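Local structure of putative uncharacterized protein tcp24 (Actinoplanes teichomyceticus, 4Q38) at residues 25-30 / 113-118; 36-41 / 94-99; 189-194 / 228-233. The protein is an N-acyltransferase that probably transfers long aliphatic acyl chains from acyl-CoA to the amino sugar of teicoplanin-type glycopeptide antibiotics. One frame throughout, in Å; residues are numbered along the deposited sequence.

Interaction 1 (25-30 / 113-118)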
loop_
_atom_site.group_PDB
_atom_site.type_symbol
_atom_site.label_atom_id
_atom_site.label_comp_id
_atom_site.label_asym_id
_atom_site.label_seq_id
_atom_site.Cartn_x
_atom_site.Cartn_y
_atom_site.Cartn_z
ATOM N N LEU A 25 -12.122 -17.536 -13.575
ATOM C CA LEU A 25 -12.007 -16.152 -13.116
ATOM C C LEU A 25 -11.607 -15.193 -14.229
ATOM O O LEU A 25 -11.686 -13.971 -14.064
ATOM C CB LEU A 25 -11.054 -16.047 -11.914
ATOM C CG LEU A 25 -11.434 -16.830 -10.654
ATOM C CD1 LEU A 25 -10.351 -16.712 -9.594
ATOM C CD2 LEU A 25 -12.783 -16.416 -10.074
ATOM N N GLY A 26 -11.195 -15.747 -15.367
ATOM C CA GLY A 26 -10.816 -14.939 -16.525
ATOM C C GLY A 26 -9.403 -14.401 -16.420
ATOM O O GLY A 26 -9.066 -13.407 -17.059
ATOM N N LEU A 27 -8.580 -15.071 -15.615
ATOM C CA LEU A 27 -7.195 -14.659 -15.370
ATOM C C LEU A 27 -6.277 -15.013 -16.547
ATOM O O LEU A 27 -6.441 -16.064 -17.171
ATOM C CB LEU A 27 -6.684 -15.274 -14.058
ATOM C CG LEU A 27 -7.263 -14.642 -12.780
ATOM C CD1 LEU A 27 -7.063 -15.544 -11.570
ATOM C CD2 LEU A 27 -6.695 -13.246 -12.530
ATOM N N GLU A 28 -5.329 -14.125 -16.850
ATOM C CA GLU A 28 -4.407 -14.316 -17.976
ATOM C C GLU A 28 -3.480 -15.519 -17.804
ATOM O O GLU A 28 -3.244 -15.979 -16.683
ATOM C CB GLU A 28 -3.591 -13.048 -18.246
ATOM C CG GLU A 28 -4.016 -12.284 -19.495
ATOM C CD GLU A 28 -4.803 -11.016 -19.210
ATOM O OE1 GLU A 28 -5.137 -10.756 -18.035
ATOM O OE2 GLU A 28 -5.083 -10.267 -20.172
ATOM N N GLU A 29 -2.949 -16.013 -18.923
ATOM C CA GLU A 29 -2.092 -17.203 -18.933
ATOM C C GLU A 29 -0.842 -17.058 -18.068
ATOM O O GLU A 29 -0.388 -18.030 -17.474
ATOM C CB GLU A 29 -1.699 -17.582 -20.364
ATOM C CG GLU A 29 -2.859 -18.107 -21.198
ATOM C CD GLU A 29 -2.407 -18.886 -22.420
ATOM O OE1 GLU A 29 -2.627 -20.117 -22.451
ATOM O OE2 GLU A 29 -1.828 -18.270 -23.346
ATOM N N ARG A 30 -0.302 -15.845 -17.992
ATOM C CA ARG A 30 0.900 -15.588 -17.198
ATOM C C ARG A 30 0.699 -15.852 -15.697
ATOM O O ARG A 30 1.668 -16.116 -14.980
ATOM C CB ARG A 30 1.417 -14.164 -17.442
ATOM C CG ARG A 30 0.686 -13.085 -16.660
ATOM C CD ARG A 30 1.101 -11.688 -17.087
ATOM N NE ARG A 30 0.374 -11.249 -18.279
ATOM C CZ ARG A 30 -0.839 -10.693 -18.269
ATOM N NH1 ARG A 30 -1.488 -10.500 -17.125
ATOM N NH2 ARG A 30 -1.407 -10.328 -19.412
ATOM N N PRO A 113 -5.049 -8.776 -9.747
ATOM C CA PRO A 113 -6.422 -8.278 -9.647
ATOM C C PRO A 113 -7.368 -9.223 -10.424
ATOM O O PRO A 113 -6.936 -9.866 -11.381
ATOM C CB PRO A 113 -6.339 -6.915 -10.336
ATOM C CG PRO A 113 -5.214 -7.049 -11.304
ATOM C CD PRO A 113 -4.212 -7.936 -10.632
ATOM N N LEU A 114 -8.626 -9.326 -10.002
ATOM C CA LEU A 114 -9.600 -10.154 -10.719
ATOM C C LEU A 114 -10.362 -9.323 -11.747
ATOM O O LEU A 114 -10.783 -8.204 -11.443
ATOM C CB LEU A 114 -10.573 -10.833 -9.743
ATOM C CG LEU A 114 -10.014 -11.857 -8.742
ATOM C CD1 LEU A 114 -11.158 -12.606 -8.058
ATOM C CD2 LEU A 114 -9.058 -12.832 -9.419
ATOM N N PRO A 115 -10.535 -9.855 -12.974
ATOM C CA PRO A 115 -11.317 -9.160 -14.001
ATOM C C PRO A 115 -12.706 -8.768 -13.476
ATOM O O PRO A 115 -13.353 -9.568 -12.806
ATOM C CB PRO A 115 -11.432 -10.206 -15.111
ATOM C CG PRO A 115 -10.204 -11.046 -14.965
ATOM C CD PRO A 115 -9.888 -11.077 -13.494
ATOM N N TYR A 116 -13.152 -7.554 -13.775
ATOM C CA TYR A 116 -14.359 -7.004 -13.142
ATOM C C TYR A 116 -15.655 -7.609 -13.702
ATOM O O TYR A 116 -16.737 -7.326 -13.200
ATOM C CB TYR A 116 -14.386 -5.467 -13.218
ATOM C CG TYR A 116 -13.383 -4.766 -12.304
ATOM C CD1 TYR A 116 -12.465 -5.501 -11.547
ATOM C CD2 TYR A 116 -13.332 -3.366 -12.226
ATOM C CE1 TYR A 116 -11.545 -4.873 -10.714
ATOM C CE2 TYR A 116 -12.409 -2.727 -11.397
ATOM C CZ TYR A 116 -11.517 -3.492 -10.644
ATOM O OH TYR A 116 -10.585 -2.895 -9.813
ATOM N N GLU A 117 -15.530 -8.456 -14.722
ATOM C CA GLU A 117 -16.665 -9.243 -15.217
ATOM C C GLU A 117 -17.201 -10.209 -14.156
ATOM O O GLU A 117 -18.351 -10.665 -14.247
ATOM C CB GLU A 117 -16.291 -9.997 -16.491
ATOM C CG GLU A 117 -16.147 -9.098 -17.709
ATOM C CD GLU A 117 -14.839 -8.312 -17.725
ATOM O OE1 GLU A 117 -14.823 -7.224 -18.322
ATOM O OE2 GLU A 117 -13.838 -8.775 -17.131
ATOM N N GLY A 118 -16.378 -10.505 -13.145
ATOM C CA GLY A 118 -16.818 -11.295 -11.988
ATOM C C GLY A 118 -17.631 -10.510 -10.964
ATOM O O GLY A 118 -18.022 -11.045 -9.924
HETATM O O HOH W 1 -13.083 -12.446 -12.226
#
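P115 brings its ring up to the peptide carbonyls of L25 and G26: CG lies 3.4 Å from L25 O and equally 3.4 Å from G26 O, while CD touches L27 CD2. Of the flat side chains, R30 has one guanidinium face covered within its own segment, by E28 CB, 3.3 Å above the plane and offset toward the rim. The apolar part of the contact runs through leucine methyls. L114 CD2 touches two of them, 4.1 Å from L25 CD1 and 3.9 Å from L27 CD2. Chi1 of L114 (-64°) sets CG beside the backbone N, and the branch beyond it carries CD2 to the two leucines. L27 CD2 also rests against the backbone, 3.6 Å from P113 O. No direct hydrogen bond joins the segments; a water does so instead, donating to L25 O at 2.8 Å and to P115 O at 2.9 Å. L25 and L114 both continue onto L89 of helix 84-98, which ties the two loops to a common helix. The turn itself is a Schellman motif: G26, with phi of 81°, is the C-prime residue that ends helix 18-25, and L27 N bonds back to R22 O.

Interaction 2 (36-41 / 94-99)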
loop_
_atom_site.group_PDB
_atom_site.type_symbol
_atom_site.label_atom_id
_atom_site.label_comp_id
_atom_site.label_asym_id
_atom_site.label_seq_id
_atom_site.Cartn_x
_atom_site.Cartn_y
_atom_site.Cartn_z
ATOM N N THR A 36 -0.270 -22.207 -9.767
ATOM C CA THR A 36 0.383 -23.484 -9.458
ATOM C C THR A 36 1.035 -23.411 -8.082
ATOM O O THR A 36 0.886 -24.322 -7.262
ATOM C CB THR A 36 1.433 -23.846 -10.530
ATOM O OG1 THR A 36 0.776 -23.967 -11.794
ATOM C CG2 THR A 36 2.140 -25.163 -10.207
ATOM N N GLU A 37 1.740 -22.313 -7.826
ATOM C CA GLU A 37 2.372 -22.117 -6.527
ATOM C C GLU A 37 1.328 -22.151 -5.411
ATOM O O GLU A 37 1.544 -22.781 -4.378
ATOM C CB GLU A 37 3.177 -20.814 -6.489
ATOM C CG GLU A 37 4.028 -20.663 -5.231
ATOM C CD GLU A 37 4.749 -19.330 -5.144
ATOM O OE1 GLU A 37 4.789 -18.584 -6.147
ATOM O OE2 GLU A 37 5.288 -19.033 -4.058
ATOM N N LEU A 38 0.190 -21.489 -5.630
ATOM C CA LEU A 38 -0.884 -21.491 -4.636
ATOM C C LEU A 38 -1.516 -22.879 -4.484
ATOM O O LEU A 38 -1.933 -23.261 -3.393
ATOM C CB LEU A 38 -1.959 -20.453 -4.974
ATOM C CG LEU A 38 -1.588 -18.960 -4.936
ATOM C CD1 LEU A 38 -2.838 -18.094 -4.975
ATOM C CD2 LEU A 38 -0.765 -18.621 -3.705
ATOM N N ASP A 39 -1.591 -23.626 -5.582
ATOM C CA ASP A 39 -2.095 -25.003 -5.507
ATOM C C ASP A 39 -1.188 -25.861 -4.624
ATOM O O ASP A 39 -1.667 -26.564 -3.731
ATOM C CB ASP A 39 -2.247 -25.611 -6.904
ATOM C CG ASP A 39 -2.941 -26.967 -6.883
ATOM O OD1 ASP A 39 -3.912 -27.148 -6.124
ATOM O OD2 ASP A 39 -2.506 -27.863 -7.631
ATOM N N GLU A 40 0.125 -25.775 -4.846
ATOM C CA GLU A 40 1.084 -26.527 -4.028
ATOM C C GLU A 40 1.101 -26.094 -2.561
ATOM O O GLU A 40 1.252 -26.928 -1.665
ATOM C CB GLU A 40 2.479 -26.474 -4.640
ATOM C CG GLU A 40 2.724 -27.617 -5.612
ATOM C CD GLU A 40 3.507 -27.201 -6.840
ATOM O OE1 GLU A 40 4.386 -26.317 -6.723
ATOM O OE2 GLU A 40 3.238 -27.765 -7.927
ATOM N N LEU A 41 0.930 -24.796 -2.317
ATOM C CA LEU A 41 0.819 -24.274 -0.953
ATOM C C LEU A 41 -0.406 -24.816 -0.214
ATOM O O LEU A 41 -0.325 -25.140 0.971
ATOM C CB LEU A 41 0.774 -22.743 -0.977
ATOM C CG LEU A 41 0.748 -21.988 0.355
ATOM C CD1 LEU A 41 2.008 -22.223 1.184
ATOM C CD2 LEU A 41 0.555 -20.505 0.070
ATOM N N HIS A 94 -4.664 -15.796 1.008
ATOM C CA HIS A 94 -4.519 -15.570 2.438
ATOM C C HIS A 94 -3.331 -16.332 2.975
ATOM O O HIS A 94 -2.494 -15.772 3.687
ATOM C CB HIS A 94 -5.784 -15.963 3.178
ATOM C CG HIS A 94 -5.581 -16.146 4.663
ATOM N ND1 HIS A 94 -5.537 -15.111 5.522
ATOM C CD2 HIS A 94 -5.391 -17.301 5.425
ATOM C CE1 HIS A 94 -5.331 -15.576 6.772
ATOM N NE2 HIS A 94 -5.247 -16.915 6.712
ATOM N N HIS A 95 -3.256 -17.615 2.634
ATOM C CA HIS A 95 -2.161 -18.485 3.078
ATOM C C HIS A 95 -0.812 -18.001 2.588
ATOM O O HIS A 95 0.147 -17.969 3.353
ATOM C CB HIS A 95 -2.429 -19.926 2.644
ATOM C CG HIS A 95 -1.553 -20.956 3.323
ATOM N ND1 HIS A 95 -1.509 -22.247 2.917
ATOM C CD2 HIS A 95 -0.672 -20.853 4.406
ATOM C CE1 HIS A 95 -0.644 -22.932 3.700
ATOM N NE2 HIS A 95 -0.131 -22.077 4.603
ATOM N N ALA A 96 -0.742 -17.601 1.320
ATOM C CA ALA A 96 0.497 -17.104 0.721
ATOM C C ALA A 96 1.019 -15.835 1.393
ATOM O O ALA A 96 2.210 -15.536 1.315
ATOM C CB ALA A 96 0.320 -16.883 -0.776
ATOM N N ILE A 97 0.125 -15.093 2.045
ATOM C CA ILE A 97 0.517 -13.905 2.816
ATOM C C ILE A 97 0.966 -14.255 4.241
ATOM O O ILE A 97 2.070 -13.868 4.660
ATOM C CB ILE A 97 -0.592 -12.822 2.815
ATOM C CG1 ILE A 97 -0.835 -12.323 1.381
ATOM C CG2 ILE A 97 -0.204 -11.649 3.730
ATOM C CD1 ILE A 97 -2.055 -11.437 1.225
ATOM N N VAL A 98 0.139 -14.998 4.978
ATOM C CA VAL A 98 0.446 -15.298 6.389
ATOM C C VAL A 98 1.675 -16.195 6.583
ATOM O O VAL A 98 2.291 -16.176 7.652
ATOM C CB VAL A 98 -0.751 -15.877 7.170
ATOM C CG1 VAL A 98 -1.870 -14.849 7.260
ATOM C CG2 VAL A 98 -1.245 -17.183 6.549
ATOM N N ARG A 99 2.041 -16.949 5.545
ATOM C CA ARG A 99 3.262 -17.755 5.574
ATOM C C ARG A 99 4.506 -16.862 5.703
ATOM O O ARG A 99 5.568 -17.325 6.130
ATOM C CB ARG A 99 3.365 -18.639 4.325
ATOM C CG ARG A 99 3.604 -17.873 3.039
ATOM C CD ARG A 99 3.914 -18.778 1.860
ATOM N NE ARG A 99 3.962 -18.030 0.600
ATOM C CZ ARG A 99 4.158 -18.587 -0.596
ATOM N NH1 ARG A 99 4.327 -19.898 -0.701
ATOM N NH2 ARG A 99 4.180 -17.836 -1.691
#
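E37, L38 and L41 meet H95, A96 and R99 where two helices of the N-terminal region pack across each other, their short segments 10.2 Å apart at closest approach and 79° apart in direction. L41 is the central side chain. With CG anti to the backbone N (chi1 -176°), it sets CG over one face of the H95 imidazole, 3.8 Å from the ring centroid, in a CH-pi contact. CD1 lies over the rim of the same ring and near R99 NH1; CD2 presses on A96, 3.7 Å from CB and a tight 3.5 Å from CA, and also lies over one face of the R99 guanidinium. L38 adds to the same small alanine, with CD2 3.6 Å from A96 CB.

A salt bridge borders this apolar patch. R99 NH2 donates to E37 OE2 at 2.9 Å and 158°, with the oxygen close to the guanidinium plane but approached from well above the carboxylate plane. R99 NE also donates to A96 O at 3.1 Å. E37 OE1 has a second cationic partner, R109; R109 NH2 lies close to R99 NH2, and the shared carboxylate would be expected to offset their like charges. ND1 of H95 is bonded to G42 O, just beyond helix 32-41. L38 extends the packing onto L89, R92 and T93 of helix 84-98, while I97 and V98 pack on helix 125-143.

Interaction 3 (189-194 / 228-233)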
loop_
_atom_site.group_PDB
_atom_site.type_symbol
_atom_site.label_atom_id
_atom_site.label_comp_id
_atom_site.label_asym_id
_atom_site.label_seq_id
_atom_site.Cartn_x
_atom_site.Cartn_y
_atom_site.Cartn_z
ATOM N N TYR A 189 4.291 -0.180 9.928
ATOM C CA TYR A 189 3.549 0.465 11.029
ATOM C C TYR A 189 3.368 1.951 10.802
ATOM O O TYR A 189 4.320 2.658 10.472
ATOM C CB TYR A 189 4.228 0.196 12.396
ATOM C CG TYR A 189 4.180 -1.268 12.693
ATOM C CD1 TYR A 189 3.040 -1.840 13.263
ATOM C CD2 TYR A 189 5.239 -2.112 12.323
ATOM C CE1 TYR A 189 2.958 -3.199 13.490
ATOM C CE2 TYR A 189 5.160 -3.478 12.538
ATOM C CZ TYR A 189 4.017 -4.013 13.115
ATOM O OH TYR A 189 3.913 -5.369 13.328
ATOM N N ARG A 190 2.138 2.424 10.978
ATOM C CA ARG A 190 1.887 3.859 10.940
ATOM C C ARG A 190 2.141 4.433 12.333
ATOM O O ARG A 190 1.520 4.021 13.323
ATOM C CB ARG A 190 0.464 4.181 10.453
ATOM C CG ARG A 190 0.222 5.687 10.342
ATOM C CD ARG A 190 -1.082 6.070 9.661
ATOM N NE ARG A 190 -1.110 7.523 9.490
ATOM C CZ ARG A 190 -1.833 8.176 8.586
ATOM N NH1 ARG A 190 -2.625 7.518 7.738
ATOM N NH2 ARG A 190 -1.745 9.498 8.522
ATOM N N LEU A 191 3.065 5.380 12.391
ATOM C CA LEU A 191 3.473 5.985 13.644
ATOM C C LEU A 191 3.211 7.489 13.571
ATOM O O LEU A 191 4.134 8.308 13.494
ATOM C CB LEU A 191 4.954 5.668 13.912
ATOM C CG LEU A 191 5.383 4.187 13.957
ATOM C CD1 LEU A 191 6.873 4.102 14.283
ATOM C CD2 LEU A 191 4.602 3.337 14.959
ATOM N N GLY A 192 1.933 7.852 13.577
ATOM C CA GLY A 192 1.551 9.260 13.392
ATOM C C GLY A 192 1.368 9.543 11.918
ATOM O O GLY A 192 0.690 8.773 11.231
ATOM N N ARG A 193 1.958 10.639 11.426
ATOM C CA ARG A 193 1.755 11.053 10.027
ATOM C C ARG A 193 2.463 10.111 9.041
ATOM O O ARG A 193 1.984 9.899 7.926
ATOM C CB ARG A 193 2.217 12.509 9.809
ATOM C CG ARG A 193 1.864 13.100 8.439
ATOM C CD ARG A 193 0.353 13.091 8.241
ATOM N NE ARG A 193 -0.090 13.365 6.868
ATOM C CZ ARG A 193 -0.109 12.487 5.867
ATOM N NH1 ARG A 193 0.354 11.241 6.033
ATOM N NH2 ARG A 193 -0.575 12.861 4.682
ATOM N N LEU A 194 3.598 9.556 9.460
ATOM C CA LEU A 194 4.400 8.685 8.586
ATOM C C LEU A 194 4.259 7.214 8.941
ATOM O O LEU A 194 3.948 6.869 10.082
ATOM C CB LEU A 194 5.876 9.047 8.714
ATOM C CG LEU A 194 6.281 10.505 8.545
ATOM C CD1 LEU A 194 7.771 10.586 8.810
ATOM C CD2 LEU A 194 5.924 10.977 7.139
ATOM N N LEU A 228 9.227 10.861 13.056
ATOM C CA LEU A 228 10.652 10.499 13.088
ATOM C C LEU A 228 11.161 10.142 14.474
ATOM O O LEU A 228 11.941 9.202 14.618
ATOM C CB LEU A 228 11.535 11.596 12.496
ATOM C CG LEU A 228 11.870 11.515 11.015
ATOM C CD1 LEU A 228 12.793 12.683 10.732
ATOM C CD2 LEU A 228 12.566 10.201 10.659
ATOM N N HIS A 229 10.728 10.889 15.493
ATOM C CA HIS A 229 11.096 10.579 16.876
ATOM C C HIS A 229 10.519 9.289 17.394
ATOM O O HIS A 229 11.058 8.694 18.322
ATOM C CB HIS A 229 10.742 11.745 17.805
ATOM C CG HIS A 229 11.741 12.870 17.742
ATOM N ND1 HIS A 229 11.801 13.723 16.703
ATOM C CD2 HIS A 229 12.771 13.227 18.602
ATOM C CE1 HIS A 229 12.808 14.600 16.900
ATOM N NE2 HIS A 229 13.396 14.296 18.063
ATOM N N ARG A 230 9.413 8.839 16.810
ATOM C CA ARG A 230 8.784 7.600 17.266
ATOM C C ARG A 230 9.476 6.340 16.714
ATOM O O ARG A 230 9.362 5.259 17.287
ATOM C CB ARG A 230 7.303 7.601 16.872
ATOM C CG ARG A 230 6.469 8.567 17.717
ATOM C CD ARG A 230 5.018 8.646 17.259
ATOM N NE ARG A 230 4.358 7.344 17.347
ATOM C CZ ARG A 230 3.059 7.131 17.139
ATOM N NH1 ARG A 230 2.244 8.149 16.856
ATOM N NH2 ARG A 230 2.572 5.896 17.247
ATOM N N ALA A 231 10.198 6.493 15.611
ATOM C CA ALA A 231 10.644 5.342 14.836
ATOM C C ALA A 231 11.594 4.433 15.621
ATOM O O ALA A 231 11.278 3.271 15.846
ATOM C CB ALA A 231 11.258 5.789 13.514
ATOM N N ARG A 232 12.736 4.961 16.062
ATOM C CA ARG A 232 13.713 4.121 16.746
ATOM C C ARG A 232 13.172 3.489 18.041
ATOM O O ARG A 232 13.334 2.282 18.245
ATOM C CB ARG A 232 15.036 4.863 16.963
ATOM C CG ARG A 232 16.252 4.001 16.678
ATOM C CD ARG A 232 17.444 4.836 16.240
ATOM N NE ARG A 232 17.792 5.846 17.238
ATOM C CZ ARG A 232 18.827 5.769 18.071
ATOM N NH1 ARG A 232 19.650 4.725 18.040
ATOM N NH2 ARG A 232 19.043 6.754 18.937
ATOM N N PRO A 233 12.507 4.285 18.912
ATOM C CA PRO A 233 11.951 3.660 20.125
ATOM C C PRO A 233 10.945 2.548 19.815
ATOM O O PRO A 233 10.929 1.512 20.493
ATOM C CB PRO A 233 11.223 4.816 20.826
ATOM C CG PRO A 233 11.866 6.048 20.308
ATOM C CD PRO A 233 12.339 5.749 18.910
#
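R230 lays one face of its guanidinium over the peptide joining L191 to G192, with L191 C 3.5 Å above the plane and offset toward the rim. The bend at chi3 (60°) turns NE toward L191, where it lies 3.9 Å from CB. NH1 comes within 3.3 Å of G192 N, but both are donors and no hydrogen bond results; the G192 amide instead bonds to E153 OE2.

On the inner side of the contact, L191 points toward the helix and brings CD1 to 4.0 Å from A231 CA. L194 CD1 approaches the backbone N of L228 only at 4.5 Å. The strand and helix segments pass 9.1 Å apart at an angle of 132°.

At the end of the strand, R190 NE donates to G192 O at 2.8 Å in an almost straight bond (169°) that meets the carbonyl head-on, in the guanidinium plane. L191 N bonds to L194 O at 2.9 Å, closing a tight turn through G192 and R193, while S227 OG bonds both L191 O and L194 N and so links that turn to the helix. R193 touches coenzyme A, and L194 packs against V212, a residue that binds CoA. Together these features describe a beta hairpin at one margin of the sheet, covered by a helix of the GNAT-like domain and contributing R193 to the coenzyme A pocket.

In the fold
From the N terminus, helix 18-25 runs into the turn at 25-30, which opens interaction 1; helix 32-41 follows and opens interaction 2. The chain then passes through further helices to 94-99, where interaction 2 closes first, and on to 113-118, where interaction 1 closes. The smaller loop therefore lies within the larger, and the two contacts bind the first two helices to helix 84-98 and the loop that follows it. Interaction 3 comes later, in series with both: it opens on strand 188-191 and, after strands 194-200 and 206-211, closes at helix 221-238, joining an edge strand of the mixed sheet to that helix. Its centre lies about 38 Å from that of interaction 1.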